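Local coordinates for protein pelota homolog (Archaeoglobus fulgidus, PDB 3OBY) that may recognise stalled ribosomes and cleave their mRNA, helping to release non-functional ribosomes and clear damaged messages, at residues 30-35 / 105-110; 130-135 / 183-188; 176-181 / 206-211. All coordinates share one frame; numbering follows the deposited sequence.

How the contacts relate
Following the chain from the N terminus, contact 1 (30-35 with 105-110) closes first: it joins the end of helix 22-31 to strand 105-108 within the N-terminal domain, which has the RNA-binding Sm fold. Contact 2 (130-135 with 183-188) opens only after that loop is complete and pairs strands 131-137 and 187-191 in the mixed sheet of the next domain. Contact 3 (176-181 with 206-211) starts inside the loop of contact 2 and ends beyond it, so the two cross. They touch through Val132, Leu134 and Phe185 against helix 172-183 and Met211. Contacts 1 and 2 have centres 37 Å apart, on opposite sides of the chain's centre.

Contact 1 (30-35 / 105-110); sequences FIIEKG and LSIIKK
Helix 22-31 ends as its chain meets strand 105-108; Ile32, the first residue to leave helical geometry, has its CA 7.1 Å from the CA of Ile107, too far for strand pairing, so the contact is made by side chains and one backbone carbonyl. Leu105 and Ile107 of the strand, and Lys109 at the corner that follows, point toward segment 30-35. Ile32 and Ile107 cross obliquely, CG1 of Ile32 lying 3.4 Å from CD1 of Ile107. In both, CG1 is anti to the carbonyl carbon. Ile32 and Leu105 meet tip to tip, CD1 to CD1 at 4.0 Å, and CG2 of Ile31 borders CD1 of Ile107.

Lys109 supplies the polar part. Its CG sits in the crowded position between backbone N and carbonyl carbon (chi1 61°), and a bend at chi3 carries the ammonium to the helix end. There NZ donates to Ile31 O at 2.7 Å, nearly along the C=O axis (164°), and makes a salt bridge with the anti lone pair of Glu33 OE1 at 2.6 Å. Asp36 is a second acidic partner of NZ, while Glu33 OE1 is also salt-bridged to Lys112 and hydrogen-bonded to Gln115, a network likely to favour a charged lysine. A methionine here has no ammonium to give to Ile31 O and Glu33, and would probably loosen the hold on the helix end.

Strand 105-108 lies between strands 14-18 and 37-40 in the antiparallel sheet of the Sm-fold domain; Val38 of the latter touches both Ile32 and Leu105, and Gln115 of helix 113-123 packs on Ile31 and Lys109.

Contact 2 (130-135 / 183-188); sequences EIVMLT and FDFKYL
Strands 131-137 and 187-191 run parallel, Ile131 beside Tyr187 and Val132 beside Leu188, with CA atoms 5.0 Å apart in the first pair. With helix 172-183 leading into strand 187-191, they belong to the five-stranded mixed sheet of the alpha/beta second domain, whose strand order 3-2-1-4-5, the first three antiparallel, resembles the ribonuclease H-like arrangement. Val132 N donates to Tyr187 O at 2.9 Å, nearly along the C=O axis. Just ahead of the bridges, Glu130 O receives Lys186 N in the carbonyl plane and, weakly, Tyr187 N, so one carbonyl gathers two successive amides where the second strand begins.

Val132 is the hub on the face it shares with Leu188. It crosses Phe185 at about a right angle: CB stands over one ring face, offset toward the rim, in a CH-pi contact 4.0 Å from the Phe185 ring centroid, and CG2 lies against CG of the Phe185 ring. The Phe185 ring is set by the crowded first torsion (chi1 58°). The same CG2 meets the edge of the Phe183 ring, near its plane, while CG1 meets CD1 of Leu188, and Leu180 of helix 172-183 closes over the group. Glu130 is bent at chi2 and lays CG against CB of Phe185; its carboxylate is salt-bridged to Arg147. The folded chain of Lys186 runs past the backbone of Glu130, its CG 3.3 Å from Glu130 O. On the other face of the sheet, Ile131 CD1 touches the edge of the Tyr187 ring near its plane and comes to 3.4 Å from Tyr187 CB.

Contact 3 (176-181 / 206-211); sequences VAAKLE and ERYPEM
Apolar packing dominates where helix 172-183 faces the break between helices 196-207 and 209-212. In this alpha/beta second domain those two helices lie in the connection between parallel strands 187-191 and 215-217, and helix 172-183 packs on strand 131-137 through Val176 and Leu180. Tyr208 sits at the break, as the N-cap residue of the second helix, and with CG anti to the carbonyl carbon (chi1 -66°) it places its ring against helix 172-183. Ala177 CB lies 3.7 Å from CE2 of Tyr208, and Glu181 CG lies 3.8 Å from CE1 of Tyr208. Met211 starts with CG anti to the backbone N and bends at chi3, so that its methyl reaches the helix backbone: CE is 3.4 Å from Glu181 CA and 3.5 Å from Glu181 CB. Leu180 crosses it at about a right angle, Met211 SD and CE each 4.0 Å from Leu180 CB. Phe185, in the loop leading into strand 187-191, touches both Leu180 and Met211.

Polar groups take a lesser part: the Tyr208 hydroxyl ends near Ala178, OH 4.1 Å from Ala178 CA.

With hydrocarbon, ring and thioether surfaces doing the work, this contact rests on fit and dispersion rather than on directed bonds.

Contact 1 (30-35 / 105-110)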
loop_
_atom_site.group_PDB
_atom_site.type_symbol
_atom_site.label_atom_id
_atom_site.label_comp_id
_atom_site.label_asym_id
_atom_site.label_seq_id
_atom_site.Cartn_x
_atom_site.Cartn_y
_atom_site.Cartn_z
ATOM N N PHE A 30 -7.649 14.195 -6.419
ATOM C CA PHE A 30 -7.842 15.582 -6.032
ATOM C C PHE A 30 -6.529 16.350 -6.096
ATOM O O PHE A 30 -6.513 17.581 -6.057
ATOM C CB PHE A 30 -8.482 15.650 -4.645
ATOM C CG PHE A 30 -9.889 15.128 -4.615
ATOM C CD1 PHE A 30 -10.918 15.844 -5.225
ATOM C CD2 PHE A 30 -10.175 13.876 -4.063
ATOM C CE1 PHE A 30 -12.215 15.320 -5.287
ATOM C CE2 PHE A 30 -11.467 13.345 -4.118
ATOM C CZ PHE A 30 -12.488 14.066 -4.737
ATOM N N ILE A 31 -5.426 15.615 -6.212
ATOM C CA ILE A 31 -4.107 16.235 -6.332
ATOM C C ILE A 31 -3.951 16.680 -7.789
ATOM O O ILE A 31 -3.596 17.825 -8.065
ATOM C CB ILE A 31 -2.970 15.240 -5.974
ATOM C CG1 ILE A 31 -2.961 14.951 -4.471
ATOM C CG2 ILE A 31 -1.638 15.803 -6.403
ATOM C CD1 ILE A 31 -2.883 16.190 -3.611
ATOM N N ILE A 32 -4.224 15.768 -8.718
ATOM C CA ILE A 32 -4.143 16.077 -10.145
ATOM C C ILE A 32 -5.265 17.058 -10.477
ATOM O O ILE A 32 -6.423 16.825 -10.140
ATOM C CB ILE A 32 -4.346 14.828 -10.993
ATOM C CG1 ILE A 32 -3.223 13.834 -10.729
ATOM C CG2 ILE A 32 -4.407 15.207 -12.460
ATOM C CD1 ILE A 32 -3.528 12.448 -11.248
ATOM N N GLU A 33 -4.925 18.149 -11.149
ATOM C CA GLU A 33 -5.915 19.160 -11.478
ATOM C C GLU A 33 -5.971 19.529 -12.954
ATOM O O GLU A 33 -5.023 19.300 -13.712
ATOM C CB GLU A 33 -5.635 20.412 -10.655
ATOM C CG GLU A 33 -5.717 20.190 -9.150
ATOM C CD GLU A 33 -5.309 21.416 -8.355
ATOM O OE1 GLU A 33 -4.099 21.597 -8.113
ATOM O OE2 GLU A 33 -6.200 22.203 -7.984
ATOM N N LYS A 34 -7.102 20.094 -13.364
ATOM C CA LYS A 34 -7.258 20.522 -14.743
ATOM C C LYS A 34 -6.236 21.616 -14.923
ATOM O O LYS A 34 -6.256 22.607 -14.192
ATOM C CB LYS A 34 -8.663 21.072 -14.992
ATOM C CG LYS A 34 -9.747 19.997 -15.075
ATOM C CD LYS A 34 -11.146 20.597 -15.168
ATOM C CE LYS A 34 -11.490 21.410 -13.928
ATOM N NZ LYS A 34 -12.866 21.973 -13.969
ATOM N N GLY A 35 -5.332 21.419 -15.878
ATOM C CA GLY A 35 -4.299 22.399 -16.135
ATOM C C GLY A 35 -2.929 21.784 -15.967
ATOM O O GLY A 35 -1.972 22.217 -16.606
ATOM N N LEU A 105 2.974 7.061 -12.746
ATOM C CA LEU A 105 2.543 8.250 -13.449
ATOM C C LEU A 105 3.357 9.435 -12.936
ATOM O O LEU A 105 3.859 9.415 -11.810
ATOM C CB LEU A 105 1.055 8.522 -13.232
ATOM C CG LEU A 105 0.620 9.000 -11.850
ATOM C CD1 LEU A 105 -0.563 9.935 -11.997
ATOM C CD2 LEU A 105 0.291 7.805 -10.977
ATOM N N SER A 106 3.491 10.454 -13.781
ATOM C CA SER A 106 4.226 11.662 -13.452
ATOM C C SER A 106 3.289 12.855 -13.532
ATOM O O SER A 106 2.581 13.042 -14.524
ATOM C CB SER A 106 5.386 11.869 -14.431
ATOM O OG SER A 106 6.406 10.911 -14.231
ATOM N N ILE A 107 3.290 13.654 -12.474
ATOM C CA ILE A 107 2.468 14.849 -12.404
ATOM C C ILE A 107 3.453 16.015 -12.453
ATOM O O ILE A 107 4.422 16.050 -11.702
ATOM C CB ILE A 107 1.661 14.895 -11.082
ATOM C CG1 ILE A 107 0.676 13.737 -11.039
ATOM C CG2 ILE A 107 0.913 16.207 -10.948
ATOM C CD1 ILE A 107 -0.004 13.579 -9.696
ATOM N N ILE A 108 3.208 16.952 -13.361
ATOM C CA ILE A 108 4.056 18.119 -13.519
ATOM C C ILE A 108 3.172 19.341 -13.363
ATOM O O ILE A 108 2.247 19.537 -14.147
ATOM C CB ILE A 108 4.710 18.141 -14.906
ATOM C CG1 ILE A 108 5.457 16.825 -15.133
ATOM C CG2 ILE A 108 5.665 19.320 -15.015
ATOM C CD1 ILE A 108 6.099 16.703 -16.501
ATOM N N LYS A 109 3.462 20.148 -12.343
ATOM C CA LYS A 109 2.688 21.351 -12.047
ATOM C C LYS A 109 3.426 22.175 -11.006
ATOM O O LYS A 109 4.560 21.870 -10.620
ATOM C CB LYS A 109 1.331 20.961 -11.450
ATOM C CG LYS A 109 1.481 20.175 -10.136
ATOM C CD LYS A 109 0.182 19.552 -9.634
ATOM C CE LYS A 109 -0.851 20.609 -9.271
ATOM N NZ LYS A 109 -2.137 20.018 -8.801
ATOM N N LYS A 110 2.754 23.228 -10.559
ATOM C CA LYS A 110 3.272 24.077 -9.508
ATOM C C LYS A 110 2.539 23.453 -8.327
ATOM O O LYS A 110 1.311 23.380 -8.327
ATOM C CB LYS A 110 2.840 25.538 -9.714
ATOM C CG LYS A 110 1.346 25.821 -9.505
ATOM C CD LYS A 110 0.989 27.259 -9.879
ATOM C CE LYS A 110 -0.452 27.614 -9.520
ATOM N NZ LYS A 110 -0.687 27.634 -8.047
#

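Contact 2 (130-135 / 183-188)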
loop_
_atom_site.group_PDB
_atom_site.type_symbol
_atom_site.label_atom_id
_atom_site.label_comp_id
_atom_site.label_asym_id
_atom_site.label_seq_id
_atom_site.Cartn_x
_atom_site.Cartn_y
_atom_site.Cartn_z
ATOM N N GLU A 130 11.130 -3.767 8.019
ATOM C CA GLU A 130 12.495 -4.220 7.803
ATOM C C GLU A 130 12.417 -5.597 7.153
ATOM O O GLU A 130 11.936 -6.557 7.762
ATOM C CB GLU A 130 13.253 -4.308 9.136
ATOM C CG GLU A 130 14.726 -4.679 8.993
ATOM C CD GLU A 130 15.625 -3.483 8.718
ATOM O OE1 GLU A 130 15.305 -2.664 7.823
ATOM O OE2 GLU A 130 16.664 -3.370 9.402
ATOM N N ILE A 131 12.895 -5.683 5.915
ATOM C CA ILE A 131 12.869 -6.933 5.161
ATOM C C ILE A 131 14.243 -7.588 4.982
ATOM O O ILE A 131 15.214 -6.934 4.603
ATOM C CB ILE A 131 12.275 -6.713 3.741
ATOM C CG1 ILE A 131 10.904 -6.041 3.823
ATOM C CG2 ILE A 131 12.150 -8.038 3.032
ATOM C CD1 ILE A 131 9.921 -6.784 4.688
ATOM N N VAL A 132 14.315 -8.887 5.243
ATOM C CA VAL A 132 15.560 -9.625 5.070
ATOM C C VAL A 132 15.388 -10.719 4.021
ATOM O O VAL A 132 14.416 -11.471 4.034
ATOM C CB VAL A 132 16.041 -10.283 6.387
ATOM C CG1 VAL A 132 17.191 -11.249 6.094
ATOM C CG2 VAL A 132 16.503 -9.214 7.362
ATOM N N MET A 133 16.343 -10.797 3.105
ATOM C CA MET A 133 16.304 -11.796 2.058
ATOM C C MET A 133 17.393 -12.830 2.297
ATOM O O MET A 133 18.537 -12.484 2.595
ATOM C CB MET A 133 16.495 -11.138 0.697
ATOM C CG MET A 133 15.256 -10.462 0.159
ATOM S SD MET A 133 15.605 -9.621 -1.378
ATOM C CE MET A 133 14.748 -8.033 -1.123
ATOM N N LEU A 134 17.025 -14.100 2.168
ATOM C CA LEU A 134 17.954 -15.203 2.372
ATOM C C LEU A 134 17.923 -16.193 1.225
ATOM O O LEU A 134 16.908 -16.849 0.985
ATOM C CB LEU A 134 17.616 -15.950 3.657
ATOM C CG LEU A 134 18.359 -17.279 3.817
ATOM C CD1 LEU A 134 19.760 -17.001 4.319
ATOM C CD2 LEU A 134 17.627 -18.184 4.792
ATOM N N THR A 135 19.035 -16.300 0.513
ATOM C CA THR A 135 19.135 -17.254 -0.582
ATOM C C THR A 135 19.892 -18.428 0.011
ATOM O O THR A 135 20.928 -18.240 0.647
ATOM C CB THR A 135 19.917 -16.677 -1.762
ATOM O OG1 THR A 135 21.143 -16.104 -1.289
ATOM C CG2 THR A 135 19.095 -15.616 -2.468
ATOM N N PHE A 183 19.918 -10.522 13.798
ATOM C CA PHE A 183 19.942 -9.309 12.971
ATOM C C PHE A 183 18.751 -8.382 13.246
ATOM O O PHE A 183 18.881 -7.159 13.180
ATOM C CB PHE A 183 19.988 -9.653 11.479
ATOM C CG PHE A 183 20.009 -8.440 10.582
ATOM C CD1 PHE A 183 21.071 -7.544 10.633
ATOM C CD2 PHE A 183 18.939 -8.160 9.727
ATOM C CE1 PHE A 183 21.069 -6.386 9.844
ATOM C CE2 PHE A 183 18.928 -7.007 8.935
ATOM C CZ PHE A 183 19.993 -6.117 8.997
ATOM N N ASP A 184 17.593 -8.967 13.536
ATOM C CA ASP A 184 16.389 -8.200 13.852
ATOM C C ASP A 184 15.695 -7.588 12.633
ATOM O O ASP A 184 16.133 -6.580 12.078
ATOM C CB ASP A 184 16.731 -7.110 14.877
ATOM C CG ASP A 184 15.501 -6.518 15.546
ATOM O OD1 ASP A 184 15.666 -5.847 16.587
ATOM O OD2 ASP A 184 14.377 -6.715 15.038
ATOM N N PHE A 185 14.596 -8.218 12.233
ATOM C CA PHE A 185 13.794 -7.781 11.101
ATOM C C PHE A 185 12.387 -8.316 11.338
ATOM O O PHE A 185 12.133 -8.968 12.348
ATOM C CB PHE A 185 14.335 -8.384 9.817
ATOM C CG PHE A 185 14.370 -9.877 9.832
ATOM C CD1 PHE A 185 15.388 -10.553 10.483
ATOM C CD2 PHE A 185 13.335 -10.609 9.263
ATOM C CE1 PHE A 185 15.387 -11.940 10.548
ATOM C CE2 PHE A 185 13.324 -11.996 9.323
ATOM C CZ PHE A 185 14.345 -12.663 9.976
ATOM N N LYS A 186 11.467 -8.051 10.416
ATOM C CA LYS A 186 10.118 -8.563 10.594
ATOM C C LYS A 186 9.706 -9.572 9.538
ATOM O O LYS A 186 9.035 -10.543 9.848
ATOM C CB LYS A 186 9.102 -7.419 10.675
ATOM C CG LYS A 186 9.390 -6.238 9.788
ATOM C CD LYS A 186 8.690 -5.002 10.345
ATOM C CE LYS A 186 9.503 -4.324 11.438
ATOM N NZ LYS A 186 10.688 -3.622 10.875
ATOM N N TYR A 187 10.111 -9.362 8.294
ATOM C CA TYR A 187 9.747 -10.302 7.240
ATOM C C TYR A 187 10.960 -10.902 6.562
ATOM O O TYR A 187 11.947 -10.212 6.287
ATOM C CB TYR A 187 8.856 -9.636 6.185
ATOM C CG TYR A 187 7.493 -9.265 6.701
ATOM C CD1 TYR A 187 6.559 -10.245 7.031
ATOM C CD2 TYR A 187 7.146 -7.932 6.895
ATOM C CE1 TYR A 187 5.310 -9.901 7.545
ATOM C CE2 TYR A 187 5.904 -7.578 7.405
ATOM C CZ TYR A 187 4.993 -8.564 7.730
ATOM O OH TYR A 187 3.774 -8.207 8.250
ATOM N N LEU A 188 10.866 -12.198 6.291
ATOM C CA LEU A 188 11.940 -12.933 5.658
ATOM C C LEU A 188 11.508 -13.504 4.314
ATOM O O LEU A 188 10.434 -14.092 4.193
ATOM C CB LEU A 188 12.399 -14.074 6.580
ATOM C CG LEU A 188 13.431 -15.071 6.034
ATOM C CD1 LEU A 188 14.761 -14.372 5.815
ATOM C CD2 LEU A 188 13.597 -16.230 7.006
#

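Contact 3 (176-181 / 206-211)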
loop_
_atom_site.group_PDB
_atom_site.type_symbol
_atom_site.label_atom_id
_atom_site.label_comp_id
_atom_site.label_asym_id
_atom_site.label_seq_id
_atom_site.Cartn_x
_atom_site.Cartn_y
_atom_site.Cartn_z
ATOM N N VAL A 176 22.339 -20.643 10.532
ATOM C CA VAL A 176 21.755 -19.585 9.716
ATOM C C VAL A 176 20.632 -18.922 10.500
ATOM O O VAL A 176 20.574 -17.692 10.613
ATOM C CB VAL A 176 21.160 -20.144 8.402
ATOM C CG1 VAL A 176 20.533 -19.020 7.590
ATOM C CG2 VAL A 176 22.237 -20.838 7.597
ATOM N N ALA A 177 19.748 -19.750 11.042
ATOM C CA ALA A 177 18.615 -19.266 11.809
ATOM C C ALA A 177 19.040 -18.388 12.980
ATOM O O ALA A 177 18.404 -17.375 13.270
ATOM C CB ALA A 177 17.795 -20.449 12.321
ATOM N N ALA A 178 20.125 -18.767 13.645
ATOM C CA ALA A 178 20.590 -18.030 14.825
ATOM C C ALA A 178 21.080 -16.653 14.412
ATOM O O ALA A 178 20.913 -15.660 15.156
ATOM C CB ALA A 178 21.722 -18.785 15.491
ATOM N N LYS A 179 21.676 -16.562 13.241
ATOM C CA LYS A 179 22.136 -15.252 12.922
ATOM C C LYS A 179 20.979 -14.463 12.305
ATOM O O LYS A 179 20.938 -13.224 12.460
ATOM C CB LYS A 179 23.424 -15.421 12.130
ATOM C CG LYS A 179 23.299 -16.333 10.972
ATOM C CD LYS A 179 24.601 -16.376 10.201
ATOM C CE LYS A 179 25.689 -17.094 10.964
ATOM N NZ LYS A 179 26.948 -17.155 10.189
ATOM N N LEU A 180 20.070 -15.101 11.594
ATOM C CA LEU A 180 18.970 -14.287 11.138
ATOM C C LEU A 180 18.282 -13.682 12.412
ATOM O O LEU A 180 17.895 -12.504 12.463
ATOM C CB LEU A 180 17.970 -15.145 10.430
ATOM C CG LEU A 180 18.272 -15.619 9.016
ATOM C CD1 LEU A 180 17.210 -16.617 8.600
ATOM C CD2 LEU A 180 18.282 -14.434 8.058
ATOM N N GLU A 181 18.123 -14.521 13.435
ATOM C CA GLU A 181 17.453 -14.132 14.676
ATOM C C GLU A 181 18.131 -12.969 15.401
ATOM O O GLU A 181 17.472 -12.188 16.087
ATOM C CB GLU A 181 17.335 -15.348 15.606
ATOM C CG GLU A 181 16.199 -15.266 16.631
ATOM C CD GLU A 181 16.625 -14.664 17.951
ATOM O OE1 GLU A 181 17.404 -15.317 18.681
ATOM O OE2 GLU A 181 16.178 -13.539 18.257
ATOM N N GLU A 206 9.504 -25.151 13.150
ATOM C CA GLU A 206 9.652 -25.968 14.351
ATOM C C GLU A 206 10.549 -25.363 15.430
ATOM O O GLU A 206 10.228 -25.430 16.614
ATOM C CB GLU A 206 10.174 -27.365 13.992
ATOM C CG GLU A 206 10.429 -28.248 15.211
ATOM C CD GLU A 206 10.989 -29.610 14.850
ATOM O OE1 GLU A 206 10.264 -30.407 14.219
ATOM O OE2 GLU A 206 12.159 -29.882 15.197
ATOM N N ARG A 207 11.669 -24.776 15.028
ATOM C CA ARG A 207 12.594 -24.191 15.987
ATOM C C ARG A 207 12.345 -22.708 16.250
ATOM O O ARG A 207 12.581 -22.228 17.351
ATOM C CB ARG A 207 14.029 -24.390 15.499
ATOM C CG ARG A 207 14.437 -25.843 15.308
ATOM C CD ARG A 207 14.978 -26.454 16.598
ATOM N NE ARG A 207 16.306 -27.041 16.405
ATOM C CZ ARG A 207 16.560 -28.146 15.705
ATOM N NH1 ARG A 207 15.577 -28.813 15.117
ATOM N NH2 ARG A 207 17.808 -28.580 15.582
ATOM N N TYR A 208 11.868 -21.985 15.245
ATOM C CA TYR A 208 11.614 -20.554 15.397
ATOM C C TYR A 208 10.238 -20.145 14.859
ATOM O O TYR A 208 10.139 -19.440 13.854
ATOM C CB TYR A 208 12.709 -19.769 14.672
ATOM C CG TYR A 208 14.091 -19.924 15.273
ATOM C CD1 TYR A 208 14.608 -18.958 16.131
ATOM C CD2 TYR A 208 14.887 -21.029 14.973
ATOM C CE1 TYR A 208 15.886 -19.080 16.674
ATOM C CE2 TYR A 208 16.167 -21.164 15.514
ATOM C CZ TYR A 208 16.661 -20.182 16.361
ATOM O OH TYR A 208 17.928 -20.287 16.885
ATOM N N PRO A 209 9.159 -20.565 15.539
ATOM C CA PRO A 209 7.787 -20.248 15.117
ATOM C C PRO A 209 7.468 -18.776 14.871
ATOM O O PRO A 209 6.707 -18.449 13.963
ATOM C CB PRO A 209 6.930 -20.857 16.234
ATOM C CG PRO A 209 7.827 -20.798 17.418
ATOM C CD PRO A 209 9.154 -21.237 16.847
ATOM N N GLU A 210 8.050 -17.888 15.668
ATOM C CA GLU A 210 7.789 -16.466 15.503
ATOM C C GLU A 210 8.415 -15.899 14.239
ATOM O O GLU A 210 7.850 -15.006 13.604
ATOM C CB GLU A 210 8.282 -15.696 16.723
ATOM C CG GLU A 210 7.477 -16.003 17.961
ATOM C CD GLU A 210 5.992 -15.753 17.757
ATOM O OE1 GLU A 210 5.189 -16.570 18.244
ATOM O OE2 GLU A 210 5.620 -14.744 17.122
ATOM N N MET A 211 9.581 -16.419 13.874
ATOM C CA MET A 211 10.253 -15.953 12.673
ATOM C C MET A 211 9.590 -16.583 11.451
ATOM O O MET A 211 9.443 -15.943 10.408
ATOM C CB MET A 211 11.736 -16.330 12.710
ATOM C CG MET A 211 12.570 -15.669 11.621
ATOM S SD MET A 211 14.248 -16.319 11.501
ATOM C CE MET A 211 14.960 -15.691 13.024
#